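Phosphosugar isomerase (Escherichia coli O6:H1, PDB 5UQI) probably interconverts arabinose-5-phosphate and ribulose-5-phosphate as a sugar isomerase of the SIS family, and holds arabinose-5-phosphate in this structure. Local coordinates at residues A[120-125]-A[136-141]; A[34-39]-A[166-171]; A[45-50]-A[90-95]; A[18-23]-A[158-163]. All coordinates share one frame; numbering follows the deposited sequence.

Contact 1. Residues A[120-125]-A[136-141]; sequences LISFTR and DLSVEI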
loop_
_atom_site.group_PDB
_atom_site.type_symbol
_atom_site.label_atom_id
_atom_site.label_comp_id
_atom_site.label_asym_id
_atom_site.label_seq_id
_atom_site.Cartn_x
_atom_site.Cartn_y
_atom_site.Cartn_z
ATOM N N LEU A 120 -9.142 -9.546 -4.030
ATOM C CA LEU A 120 -8.938 -8.353 -3.179
ATOM C C LEU A 120 -7.839 -8.616 -2.190
ATOM O O LEU A 120 -7.863 -9.571 -1.444
ATOM C CB LEU A 120 -10.223 -7.944 -2.431
ATOM C CG LEU A 120 -11.479 -7.806 -3.299
ATOM C CD1 LEU A 120 -12.623 -7.449 -2.318
ATOM C CD2 LEU A 120 -11.294 -6.776 -4.450
ATOM N N ILE A 121 -6.877 -7.672 -2.098
ATOM C CA ILE A 121 -5.793 -7.724 -1.142
ATOM C C ILE A 121 -5.931 -6.491 -0.262
ATOM O O ILE A 121 -6.220 -5.419 -0.784
ATOM C CB ILE A 121 -4.438 -7.628 -1.920
ATOM C CG1 ILE A 121 -4.294 -8.908 -2.777
ATOM C CG2 ILE A 121 -3.254 -7.478 -0.963
ATOM C CD1 ILE A 121 -3.157 -8.747 -3.780
ATOM N N SER A 122 -5.736 -6.619 1.035
ATOM C CA SER A 122 -5.730 -5.460 1.908
ATOM C C SER A 122 -4.360 -5.250 2.534
ATOM O O SER A 122 -3.661 -6.204 2.850
ATOM C CB SER A 122 -6.788 -5.508 3.030
ATOM O OG SER A 122 -6.512 -6.695 3.877
ATOM N N PHE A 123 -3.950 -3.975 2.683
ATOM C CA PHE A 123 -2.818 -3.646 3.520
ATOM C C PHE A 123 -3.354 -2.853 4.686
ATOM O O PHE A 123 -3.818 -1.686 4.505
ATOM C CB PHE A 123 -1.861 -2.688 2.729
ATOM C CG PHE A 123 -1.007 -3.315 1.619
ATOM C CD1 PHE A 123 -1.166 -4.611 1.134
ATOM C CD2 PHE A 123 -0.052 -2.487 0.952
ATOM C CE1 PHE A 123 -0.353 -5.119 0.134
ATOM C CE2 PHE A 123 0.727 -2.991 -0.090
ATOM C CZ PHE A 123 0.611 -4.303 -0.485
ATOM N N THR A 124 -3.322 -3.402 5.921
ATOM C CA THR A 124 -3.868 -2.752 7.122
ATOM C C THR A 124 -2.987 -3.120 8.299
ATOM O O THR A 124 -2.164 -4.033 8.154
ATOM C CB THR A 124 -5.339 -3.161 7.451
ATOM O OG1 THR A 124 -5.365 -4.468 8.079
ATOM C CG2 THR A 124 -6.245 -3.201 6.169
ATOM N N ARG A 125 -3.254 -2.497 9.428
ATOM C CA ARG A 125 -2.468 -2.783 10.606
ATOM C C ARG A 125 -2.948 -4.047 11.308
ATOM O O ARG A 125 -2.319 -4.421 12.317
ATOM C CB ARG A 125 -2.494 -1.573 11.532
ATOM C CG ARG A 125 -3.713 -1.409 12.368
ATOM C CD ARG A 125 -3.636 -0.100 13.170
ATOM N NE ARG A 125 -4.946 0.133 13.716
ATOM C CZ ARG A 125 -5.490 1.328 13.957
ATOM N NH1 ARG A 125 -4.826 2.443 13.655
ATOM N NH2 ARG A 125 -6.726 1.403 14.468
ATOM N N ASP A 136 -9.621 -11.214 0.116
ATOM C CA ASP A 136 -9.105 -12.558 -0.125
ATOM C C ASP A 136 -7.741 -12.800 0.497
ATOM O O ASP A 136 -7.429 -13.926 0.921
ATOM C CB ASP A 136 -9.041 -12.851 -1.594
ATOM C CG ASP A 136 -10.385 -12.714 -2.237
ATOM O OD1 ASP A 136 -11.239 -13.649 -2.034
ATOM O OD2 ASP A 136 -10.723 -11.737 -2.887
ATOM N N LEU A 137 -6.870 -11.778 0.474
ATOM C CA LEU A 137 -5.568 -11.851 1.104
ATOM C C LEU A 137 -5.418 -10.598 1.951
ATOM O O LEU A 137 -5.374 -9.454 1.427
ATOM C CB LEU A 137 -4.442 -12.009 0.066
ATOM C CG LEU A 137 -3.047 -12.009 0.706
ATOM C CD1 LEU A 137 -2.807 -13.238 1.584
ATOM C CD2 LEU A 137 -2.026 -11.947 -0.404
ATOM N N SER A 138 -5.330 -10.812 3.256
ATOM C CA SER A 138 -4.958 -9.753 4.213
ATOM C C SER A 138 -3.470 -9.760 4.471
ATOM O O SER A 138 -2.879 -10.799 4.934
ATOM C CB SER A 138 -5.725 -9.928 5.558
ATOM O OG SER A 138 -5.145 -9.100 6.568
ATOM N N VAL A 139 -2.843 -8.593 4.221
ATOM C CA VAL A 139 -1.458 -8.419 4.528
ATOM C C VAL A 139 -1.413 -7.490 5.724
ATOM O O VAL A 139 -1.910 -6.324 5.674
ATOM C CB VAL A 139 -0.724 -7.771 3.336
ATOM C CG1 VAL A 139 0.719 -7.510 3.700
ATOM C CG2 VAL A 139 -0.821 -8.641 2.110
ATOM N N GLU A 140 -0.812 -7.933 6.820
ATOM C CA GLU A 140 -0.819 -7.161 8.058
ATOM C C GLU A 140 0.522 -6.420 8.109
ATOM O O GLU A 140 1.610 -7.023 7.963
ATOM C CB GLU A 140 -1.054 -8.069 9.284
ATOM C CG GLU A 140 -1.133 -7.340 10.609
ATOM C CD GLU A 140 -1.459 -8.313 11.755
ATOM O OE1 GLU A 140 -0.476 -8.914 12.213
ATOM O OE2 GLU A 140 -2.638 -8.536 12.159
ATOM N N ILE A 141 0.445 -5.094 8.186
ATOM C CA ILE A 141 1.644 -4.257 8.265
ATOM C C ILE A 141 1.513 -3.545 9.608
ATOM O O ILE A 141 0.895 -2.482 9.687
ATOM C CB ILE A 141 1.694 -3.241 7.114
ATOM C CG1 ILE A 141 1.631 -4.003 5.762
ATOM C CG2 ILE A 141 2.971 -2.377 7.276
ATOM C CD1 ILE A 141 1.626 -3.146 4.514
HETATM O O HOH W 1 -4.776 -6.454 6.082
#

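Contact 2. Residues A[34-39]-A[166-171]; sequences NLIKVL and DAVALA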
loop_
_atom_site.group_PDB
_atom_site.type_symbol
_atom_site.label_atom_id
_atom_site.label_comp_id
_atom_site.label_asym_id
_atom_site.label_seq_id
_atom_site.Cartn_x
_atom_site.Cartn_y
_atom_site.Cartn_z
ATOM N N ASN A 34 2.887 -15.360 -0.354
ATOM C CA ASN A 34 1.594 -15.488 -1.023
ATOM C C ASN A 34 1.250 -14.179 -1.765
ATOM O O ASN A 34 0.734 -14.246 -2.883
ATOM C CB ASN A 34 0.487 -15.771 -0.032
ATOM C CG ASN A 34 0.461 -17.213 0.357
ATOM O OD1 ASN A 34 1.001 -18.079 -0.354
ATOM N ND2 ASN A 34 -0.141 -17.484 1.473
ATOM N N LEU A 35 1.630 -13.040 -1.181
ATOM C CA LEU A 35 1.362 -11.739 -1.860
ATOM C C LEU A 35 2.071 -11.698 -3.222
ATOM O O LEU A 35 1.466 -11.354 -4.273
ATOM C CB LEU A 35 1.758 -10.588 -0.929
ATOM C CG LEU A 35 1.692 -9.184 -1.593
ATOM C CD1 LEU A 35 0.226 -8.857 -1.964
ATOM C CD2 LEU A 35 2.234 -8.161 -0.630
ATOM N N ILE A 36 3.353 -12.082 -3.215
ATOM C CA ILE A 36 4.126 -12.090 -4.451
ATOM C C ILE A 36 3.495 -13.014 -5.497
ATOM O O ILE A 36 3.366 -12.655 -6.660
ATOM C CB ILE A 36 5.628 -12.446 -4.201
ATOM C CG1 ILE A 36 6.354 -11.308 -3.484
ATOM C CG2 ILE A 36 6.331 -12.807 -5.523
ATOM C CD1 ILE A 36 6.555 -10.060 -4.304
ATOM N N LYS A 37 3.147 -14.236 -5.102
ATOM C CA LYS A 37 2.514 -15.179 -6.015
ATOM C C LYS A 37 1.216 -14.711 -6.619
ATOM O O LYS A 37 1.020 -14.866 -7.801
ATOM C CB LYS A 37 2.330 -16.517 -5.299
ATOM C CG LYS A 37 3.669 -17.108 -4.894
ATOM C CD LYS A 37 3.490 -18.408 -4.121
ATOM C CE LYS A 37 4.818 -18.865 -3.557
ATOM N NZ LYS A 37 4.583 -20.062 -2.704
ATOM N N VAL A 38 0.342 -14.105 -5.812
ATOM C CA VAL A 38 -0.943 -13.556 -6.311
ATOM C C VAL A 38 -0.639 -12.463 -7.316
ATOM O O VAL A 38 -1.215 -12.444 -8.396
ATOM C CB VAL A 38 -1.832 -12.965 -5.214
ATOM C CG1 VAL A 38 -3.028 -12.214 -5.807
ATOM C CG2 VAL A 38 -2.328 -14.048 -4.242
ATOM N N LEU A 39 0.272 -11.547 -6.949
ATOM C CA LEU A 39 0.634 -10.480 -7.906
ATOM C C LEU A 39 1.252 -10.971 -9.214
ATOM O O LEU A 39 0.961 -10.446 -10.291
ATOM C CB LEU A 39 1.442 -9.347 -7.259
ATOM C CG LEU A 39 0.661 -8.682 -6.107
ATOM C CD1 LEU A 39 1.615 -7.754 -5.326
ATOM C CD2 LEU A 39 -0.557 -7.832 -6.582
ATOM N N ASP A 166 7.193 -0.508 -1.884
ATOM C CA ASP A 166 8.350 -0.338 -2.763
ATOM C C ASP A 166 9.121 -1.680 -2.867
ATOM O O ASP A 166 9.516 -2.075 -3.993
ATOM C CB ASP A 166 9.353 0.665 -2.245
ATOM C CG ASP A 166 9.013 2.127 -2.516
ATOM O OD1 ASP A 166 8.058 2.419 -3.228
ATOM O OD2 ASP A 166 9.838 2.977 -1.967
ATOM N N ALA A 167 9.283 -2.344 -1.712
ATOM C CA ALA A 167 10.054 -3.606 -1.708
ATOM C C ALA A 167 9.313 -4.684 -2.493
ATOM O O ALA A 167 9.937 -5.438 -3.227
ATOM C CB ALA A 167 10.288 -4.073 -0.276
ATOM N N VAL A 168 7.974 -4.768 -2.342
ATOM C CA VAL A 168 7.176 -5.671 -3.148
ATOM C C VAL A 168 7.340 -5.392 -4.633
ATOM O O VAL A 168 7.568 -6.288 -5.451
ATOM C CB VAL A 168 5.711 -5.656 -2.694
ATOM C CG1 VAL A 168 4.878 -6.478 -3.669
ATOM C CG2 VAL A 168 5.633 -6.158 -1.234
ATOM N N ALA A 169 7.220 -4.111 -5.027
ATOM C CA ALA A 169 7.382 -3.735 -6.408
ATOM C C ALA A 169 8.766 -4.177 -6.935
ATOM O O ALA A 169 8.836 -4.705 -8.040
ATOM C CB ALA A 169 7.258 -2.168 -6.534
ATOM N N LEU A 170 9.807 -3.886 -6.153
ATOM C CA LEU A 170 11.177 -4.217 -6.619
ATOM C C LEU A 170 11.405 -5.722 -6.678
ATOM O O LEU A 170 12.098 -6.172 -7.613
ATOM C CB LEU A 170 12.237 -3.518 -5.775
ATOM C CG LEU A 170 12.221 -1.980 -5.972
ATOM C CD1 LEU A 170 13.130 -1.284 -4.943
ATOM C CD2 LEU A 170 12.517 -1.523 -7.389
ATOM N N ALA A 171 10.794 -6.489 -5.760
ATOM C CA ALA A 171 10.945 -7.960 -5.819
ATOM C C ALA A 171 10.219 -8.496 -7.045
ATOM O O ALA A 171 10.770 -9.279 -7.783
ATOM C CB ALA A 171 10.374 -8.570 -4.566
#

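Contact 3. Residues A[45-50]-A[90-95]; sequences KVVFIG and KDDVVI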
loop_
_atom_site.group_PDB
_atom_site.type_symbol
_atom_site.label_atom_id
_atom_site.label_comp_id
_atom_site.label_asym_id
_atom_site.label_seq_id
_atom_site.Cartn_x
_atom_site.Cartn_y
_atom_site.Cartn_z
ATOM N N LYS A 45 -4.363 -5.383 -14.580
ATOM C CA LYS A 45 -3.603 -4.394 -13.851
ATOM C C LYS A 45 -3.784 -4.563 -12.346
ATOM O O LYS A 45 -4.786 -5.123 -11.901
ATOM C CB LYS A 45 -4.122 -3.016 -14.258
ATOM C CG LYS A 45 -3.889 -2.829 -15.781
ATOM C CD LYS A 45 -3.791 -1.381 -16.211
ATOM C CE LYS A 45 -4.093 -1.261 -17.683
ATOM N NZ LYS A 45 -2.921 -1.654 -18.492
ATOM N N VAL A 46 -2.794 -4.109 -11.572
ATOM C CA VAL A 46 -2.910 -4.019 -10.123
ATOM C C VAL A 46 -3.515 -2.658 -9.787
ATOM O O VAL A 46 -2.919 -1.642 -10.085
ATOM C CB VAL A 46 -1.549 -4.238 -9.403
ATOM C CG1 VAL A 46 -1.666 -4.077 -7.898
ATOM C CG2 VAL A 46 -0.949 -5.607 -9.807
ATOM N N VAL A 47 -4.712 -2.675 -9.204
ATOM C CA VAL A 47 -5.424 -1.387 -8.967
ATOM C C VAL A 47 -5.321 -1.103 -7.505
ATOM O O VAL A 47 -5.770 -1.891 -6.660
ATOM C CB VAL A 47 -6.882 -1.486 -9.383
ATOM C CG1 VAL A 47 -7.602 -0.170 -9.073
ATOM C CG2 VAL A 47 -6.994 -1.852 -10.851
ATOM N N PHE A 48 -4.694 0.040 -7.169
ATOM C CA PHE A 48 -4.560 0.429 -5.760
ATOM C C PHE A 48 -5.688 1.387 -5.406
ATOM O O PHE A 48 -5.983 2.314 -6.185
ATOM C CB PHE A 48 -3.223 1.183 -5.524
ATOM C CG PHE A 48 -2.025 0.303 -5.450
ATOM C CD1 PHE A 48 -1.345 -0.060 -6.615
ATOM C CD2 PHE A 48 -1.542 -0.100 -4.173
ATOM C CE1 PHE A 48 -0.195 -0.901 -6.532
ATOM C CE2 PHE A 48 -0.389 -0.922 -4.092
ATOM C CZ PHE A 48 0.298 -1.260 -5.258
ATOM N N ILE A 49 -6.279 1.179 -4.218
ATOM C CA ILE A 49 -7.382 2.050 -3.790
ATOM C C ILE A 49 -7.069 2.504 -2.373
ATOM O O ILE A 49 -6.687 1.710 -1.477
ATOM C CB ILE A 49 -8.746 1.244 -3.763
ATOM C CG1 ILE A 49 -9.069 0.772 -5.174
ATOM C CG2 ILE A 49 -9.845 2.148 -3.181
ATOM C CD1 ILE A 49 -10.434 0.027 -5.269
ATOM N N GLY A 50 -7.266 3.817 -2.118
ATOM C CA GLY A 50 -7.039 4.401 -0.774
ATOM C C GLY A 50 -7.666 5.779 -0.756
ATOM O O GLY A 50 -8.115 6.284 -1.794
ATOM N N LYS A 90 -12.385 -7.561 -15.165
ATOM C CA LYS A 90 -12.318 -8.913 -14.574
ATOM C C LYS A 90 -10.955 -9.453 -14.102
ATOM O O LYS A 90 -10.886 -10.061 -13.016
ATOM C CB LYS A 90 -12.999 -9.939 -15.505
ATOM C CG LYS A 90 -12.414 -10.053 -16.899
ATOM C CD LYS A 90 -12.852 -11.341 -17.609
ATOM C CE LYS A 90 -14.119 -11.130 -18.416
ATOM N NZ LYS A 90 -14.392 -12.292 -19.311
ATOM N N ASP A 91 -9.917 -9.239 -14.906
ATOM C CA ASP A 91 -8.559 -9.764 -14.632
ATOM C C ASP A 91 -7.741 -8.898 -13.650
ATOM O O ASP A 91 -6.625 -9.289 -13.265
ATOM C CB ASP A 91 -7.738 -9.848 -15.922
ATOM C CG ASP A 91 -8.300 -10.879 -16.930
ATOM O OD1 ASP A 91 -8.751 -11.949 -16.496
ATOM O OD2 ASP A 91 -8.269 -10.586 -18.139
ATOM N N ASP A 92 -8.276 -7.725 -13.265
ATOM C CA ASP A 92 -7.480 -6.850 -12.394
ATOM C C ASP A 92 -7.483 -7.346 -10.979
ATOM O O ASP A 92 -8.435 -8.012 -10.550
ATOM C CB ASP A 92 -8.068 -5.439 -12.403
ATOM C CG ASP A 92 -7.989 -4.751 -13.795
ATOM O OD1 ASP A 92 -7.189 -5.154 -14.686
ATOM O OD2 ASP A 92 -8.832 -3.851 -14.059
ATOM N N VAL A 93 -6.385 -7.097 -10.273
ATOM C CA VAL A 93 -6.269 -7.459 -8.854
ATOM C C VAL A 93 -6.286 -6.160 -8.105
ATOM O O VAL A 93 -5.594 -5.240 -8.556
ATOM C CB VAL A 93 -4.975 -8.255 -8.574
ATOM C CG1 VAL A 93 -4.676 -8.411 -7.073
ATOM C CG2 VAL A 93 -5.070 -9.583 -9.357
ATOM N N VAL A 94 -6.981 -6.095 -6.974
ATOM C CA VAL A 94 -7.208 -4.823 -6.234
ATOM C C VAL A 94 -6.452 -4.890 -4.926
ATOM O O VAL A 94 -6.595 -5.877 -4.149
ATOM C CB VAL A 94 -8.729 -4.565 -6.025
ATOM C CG1 VAL A 94 -8.943 -3.275 -5.261
ATOM C CG2 VAL A 94 -9.473 -4.517 -7.338
ATOM N N ILE A 95 -5.647 -3.846 -4.630
ATOM C CA ILE A 95 -5.028 -3.730 -3.329
ATOM C C ILE A 95 -5.674 -2.544 -2.653
ATOM O O ILE A 95 -5.577 -1.412 -3.152
ATOM C CB ILE A 95 -3.494 -3.493 -3.415
ATOM C CG1 ILE A 95 -2.806 -4.711 -4.088
ATOM C CG2 ILE A 95 -2.914 -3.196 -2.070
ATOM C CD1 ILE A 95 -1.284 -4.563 -4.304
#

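Contact 4. Residues A[18-23]-A[158-163]; sequences LKAVEE and STVVLV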
loop_
_atom_site.group_PDB
_atom_site.type_symbol
_atom_site.label_atom_id
_atom_site.label_comp_id
_atom_site.label_asym_id
_atom_site.label_seq_id
_atom_site.Cartn_x
_atom_site.Cartn_y
_atom_site.Cartn_z
ATOM N N LEU A 18 11.976 5.717 11.558
ATOM C CA LEU A 18 12.984 4.700 11.368
ATOM C C LEU A 18 12.634 3.465 12.220
ATOM O O LEU A 18 12.713 2.354 11.707
ATOM C CB LEU A 18 14.351 5.279 11.770
ATOM C CG LEU A 18 15.599 4.365 11.608
ATOM C CD1 LEU A 18 16.061 4.327 10.164
ATOM C CD2 LEU A 18 16.752 4.850 12.481
ATOM N N LYS A 19 12.248 3.679 13.474
ATOM C CA LYS A 19 11.909 2.543 14.358
ATOM C C LYS A 19 10.732 1.736 13.818
ATOM O O LYS A 19 10.731 0.507 13.877
ATOM C CB LYS A 19 11.613 3.010 15.772
ATOM C CG LYS A 19 12.879 3.404 16.526
ATOM C CD LYS A 19 12.490 3.800 17.960
ATOM C CE LYS A 19 12.114 2.582 18.822
ATOM N NZ LYS A 19 11.091 2.896 19.869
ATOM N N ALA A 20 9.742 2.451 13.308
ATOM C CA ALA A 20 8.534 1.774 12.765
ATOM C C ALA A 20 8.915 0.874 11.585
ATOM O O ALA A 20 8.388 -0.224 11.435
ATOM C CB ALA A 20 7.516 2.848 12.382
ATOM N N VAL A 21 9.813 1.349 10.739
ATOM C CA VAL A 21 10.291 0.537 9.602
ATOM C C VAL A 21 11.040 -0.706 10.113
ATOM O O VAL A 21 10.769 -1.825 9.681
ATOM C CB VAL A 21 11.142 1.366 8.641
ATOM C CG1 VAL A 21 11.770 0.505 7.541
ATOM C CG2 VAL A 21 10.255 2.471 8.042
ATOM N N GLU A 22 11.894 -0.491 11.108
ATOM C CA GLU A 22 12.671 -1.583 11.686
ATOM C C GLU A 22 11.765 -2.658 12.245
ATOM O O GLU A 22 12.099 -3.834 12.066
ATOM C CB GLU A 22 13.552 -1.063 12.848
ATOM C CG GLU A 22 14.797 -0.306 12.469
ATOM C CD GLU A 22 15.696 0.032 13.690
ATOM O OE1 GLU A 22 15.234 -0.049 14.838
ATOM O OE2 GLU A 22 16.877 0.419 13.494
ATOM N N GLU A 23 10.667 -2.272 12.905
ATOM C CA GLU A 23 9.695 -3.170 13.556
ATOM C C GLU A 23 9.182 -4.099 12.478
ATOM O O GLU A 23 9.057 -5.301 12.683
ATOM C CB GLU A 23 8.505 -2.428 14.158
ATOM C CG GLU A 23 8.834 -1.392 15.226
ATOM C CD GLU A 23 9.175 -1.976 16.582
ATOM O OE1 GLU A 23 8.817 -3.151 16.849
ATOM O OE2 GLU A 23 9.789 -1.233 17.388
ATOM N N SER A 158 2.233 5.714 7.123
ATOM C CA SER A 158 2.339 5.985 5.686
ATOM C C SER A 158 3.740 5.649 5.199
ATOM O O SER A 158 3.899 5.111 4.087
ATOM C CB SER A 158 1.931 7.472 5.417
ATOM O OG SER A 158 2.583 8.321 6.406
ATOM N N THR A 159 4.754 5.934 6.002
ATOM C CA THR A 159 6.105 5.610 5.588
ATOM C C THR A 159 6.317 4.110 5.584
ATOM O O THR A 159 6.919 3.636 4.660
ATOM C CB THR A 159 7.175 6.285 6.492
ATOM O OG1 THR A 159 7.075 7.706 6.228
ATOM C CG2 THR A 159 8.624 5.785 6.210
ATOM N N VAL A 160 5.804 3.368 6.593
ATOM C CA VAL A 160 6.029 1.931 6.579
ATOM C C VAL A 160 5.386 1.259 5.350
ATOM O O VAL A 160 5.969 0.346 4.716
ATOM C CB VAL A 160 5.455 1.302 7.869
ATOM C CG1 VAL A 160 5.567 -0.185 7.782
ATOM C CG2 VAL A 160 6.298 1.782 9.055
ATOM N N VAL A 161 4.136 1.640 5.043
ATOM C CA VAL A 161 3.442 1.087 3.896
ATOM C C VAL A 161 4.210 1.429 2.587
ATOM O O VAL A 161 4.312 0.573 1.691
ATOM C CB VAL A 161 1.988 1.591 3.816
ATOM C CG1 VAL A 161 1.338 0.980 2.589
ATOM C CG2 VAL A 161 1.278 1.051 5.024
ATOM N N LEU A 162 4.778 2.637 2.524
ATOM C CA LEU A 162 5.556 2.972 1.313
ATOM C C LEU A 162 6.775 2.070 1.180
ATOM O O LEU A 162 7.046 1.557 0.102
ATOM C CB LEU A 162 6.023 4.449 1.385
ATOM C CG LEU A 162 6.954 4.916 0.248
ATOM C CD1 LEU A 162 6.269 4.818 -1.110
ATOM C CD2 LEU A 162 7.328 6.361 0.542
ATOM N N VAL A 163 7.489 1.863 2.290
ATOM C CA VAL A 163 8.690 1.015 2.210
ATOM C C VAL A 163 8.340 -0.430 1.858
ATOM O O VAL A 163 8.965 -1.035 0.972
ATOM C CB VAL A 163 9.457 1.088 3.548
ATOM C CG1 VAL A 163 10.635 0.127 3.560
ATOM C CG2 VAL A 163 9.996 2.508 3.737
#

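Contact 1. Residues A[120-125]-A[136-141]
Leu120 and Asp136 open the pairing of two parallel strands, 120-124 and 137-140. The backbone bonds alternate along it. Leu137 N reaches Leu120 O, Ser122 N reaches Leu137 O, Val139 N reaches Ser122 O, Thr124 N reaches Val139 O, and Ile141 N closes the run on Thr124 O at 2.8 Å. At the N-terminal end of the pairing a side chain takes over: Asp136 OD2 accepts Leu120 N at 2.9 Å through its anti lone pair, with an N-H...O angle of 165°. Helix 130-134 connects the strands as a beta-alpha-beta unit of the parallel SIS sheet and packs on the face of Ser122, Thr124 and Ser138. Strand 137-140 is one of the two outermost strands within this chain. The apolar contacts lie on the face of Ile121, Phe123 and Val139. Ile121 CG2 meets Val139 CG2 at 4.1 Å, the two side chains pointing the same way. The Phe123 ring touches Val139 CB through CD1 and Ile141 CD1 through CG, both at 3.9 Å. The other face is polar. One water there bonds to Ser122 OG, Thr124 OG1 and Ser138 OG, and donates to Val139 O (2.9 Å). Ser138 OG also bonds to His127, and Thr124 OG1 to Ser126 and Ser129.

Contact 2. Residues A[34-39]-A[166-171]
Val168 meets Ile36, Leu35 and Leu39 where two helices pack in the alpha/beta SIS fold. Helix 32-41 lies against the parallel sheet, and helix 156-175 passes beside it. The short segments cross at -55°, with their axes 10.8 Å apart at closest approach. The contact is wholly apolar and small.

Val168 has the most surface buried here. Its CB is directed at helix 32-41, and its two methyls divide the partners between them. CG1 of Val168 takes Leu39 CD1 at 3.9 Å and Ile36 CD1 at 4.0 Å. CG2 of Val168 takes Leu35 CD2 at 4.0 Å. With CG1 anti to the backbone N, chi1 173°, that methyl lies at Leu39 and Ile36. Leu35 and Leu39 each cross Val168 at about a right angle.

Ile36 is second in buried surface. Its CB does not face helix 156-175 directly, but CD1 reaches that helix. The chain bends at chi2 (-69°), which sets CD1. Ile36 and Val168 slide past each other in opposite directions. Leu172 and Leu175 of helix 156-175 also touch Ile36.

Leu35 and Leu39 link this contact to the sheet. Leu35 also packs on Ile121 and Phe123 of strand 120-124, and Leu39 on Ile121. Val168 thus packs on side chains that themselves touch the sheet. Ala171 lies about one helical turn beyond Val168 and is partly exposed. Its CB touches Ile36 CD1 at 4.1 Å.

Contact 3. Residues A[45-50]-A[90-95]
Ile95 meets Val46 and Phe48 where strand 93-97 pairs with strand 46-50, and has the most surface buried by the contact. Both are inner strands of the parallel sheet of the SIS domain, an alpha/beta fold of Rossmann-like layout. Strand 46-50 leads into the sugar-phosphate pocket residues Val51 to Ser54.

The tight part lies on the face of Val46, Phe48 and Ile95. Ile95 CD1 sits 3.6 Å from Val46 CG1 and 3.8 Å from Phe48 CE2. Ile95 CG2 also lies close to the ring, near CD2 and CE2. Phe48 and Ile95 run side by side and point the same way. Phe48 also packs on helix 52-67, where Phe65 meets its ring edge-to-face. On the other face of the sheet, Ile49 CD1 touches Val94 CG1 at 3.6 Å. Backbone bonds join the strands here: Val47 N binds Val93 O, Ile95 N binds Val47 O, and Ile49 N binds Ile95 O.

The end at Lys45 and Asp92 is the solvent side. Lys45 is exposed and Asp92 partly so, and the tie is polar rather than packed. Val93 N binds Lys45 O at 3.0 Å. The Lys45 chain leads away from strand 93-97. Lys45 NZ stays 6.7 Å from Asp92 OD1, so the opposite charges do not touch. Asp92 is gripped by backbone amides instead. OD2 accepts a bond from Ala89 N. Asp92 OD1 receives Lys45 N at 2.8 Å in a nearly straight bond (171°), the donor standing 38° out of the carboxylate plane.

Contact 4. Residues A[18-23]-A[158-163]
Ala20 and Val21 make the contact from helix 3-25, and Thr159, Val160 and Val163 of helix 156-175 receive them. The two short segments cross at -46°, with their axes 9.1 Å apart at closest approach.

Ala20 comes first. Its CB is directed at the other helix and rests on Val160 CG2 at 3.7 Å. Val160 CG2 also lies 3.7 Å from Ala20 O, so it presses against the backbone as well as the side chain. Ala20 also touches Lys144, and Val160 also touches Ile141, the residue just after strand 137-140.

Val21 follows and carries more of the contact. Its methyls go to different partners. CG2 of Val21 meets Thr159 CG2 and Val160 CG2, both at 4.1 Å. Val21 CG1, anti to the backbone N (chi1 174°), is the methyl that meets Val163 CG1, at 4.2 Å. The approaches differ too. Val21 crosses Thr159 at about a right angle, slides past Val160 in the opposite direction, and reaches Val163 tip to tip.

Thr159 joins in by its methyl alone. Its hydroxyl OG1 bonds to Glu17 OE1, about one turn before Ala20 and Val21, which adds a polar tie between the same two helices. Apolar packing of small and beta-branched side chains, with this one polar tie beside it, joins the helices. The arrangement fastens the long N-terminal helix to helix 156-175, which packs beside helix 52-67 in the alpha/beta SIS fold.

Contacts 1 and 3 lie in one parallel sheet, ordered 72-76, 46-50, 93-97, 120-124, 137-140. Their centres are 13 Å apart, and a probable hydrogen bond from Ile121 N to Val94 O joins them across neighbouring strands. Contacts 2 and 4 share helix 156-175 and lie about 17 Å apart between centres. Along the chain contact 3 closes before contact 1 opens, and both are nested within the loops closed by contacts 2 and 4, which cross each other. Ile121 and Leu39 tie contact 2 to the sheet, and Ile141 with Val160 ties contact 4 to contact 1. Contacts 3 and 4 do not touch. Helices 32-41 and 156-175 thus pack on the sheet of the sugar-phosphate-binding domain, and helix 3-25 joins through helix 156-175.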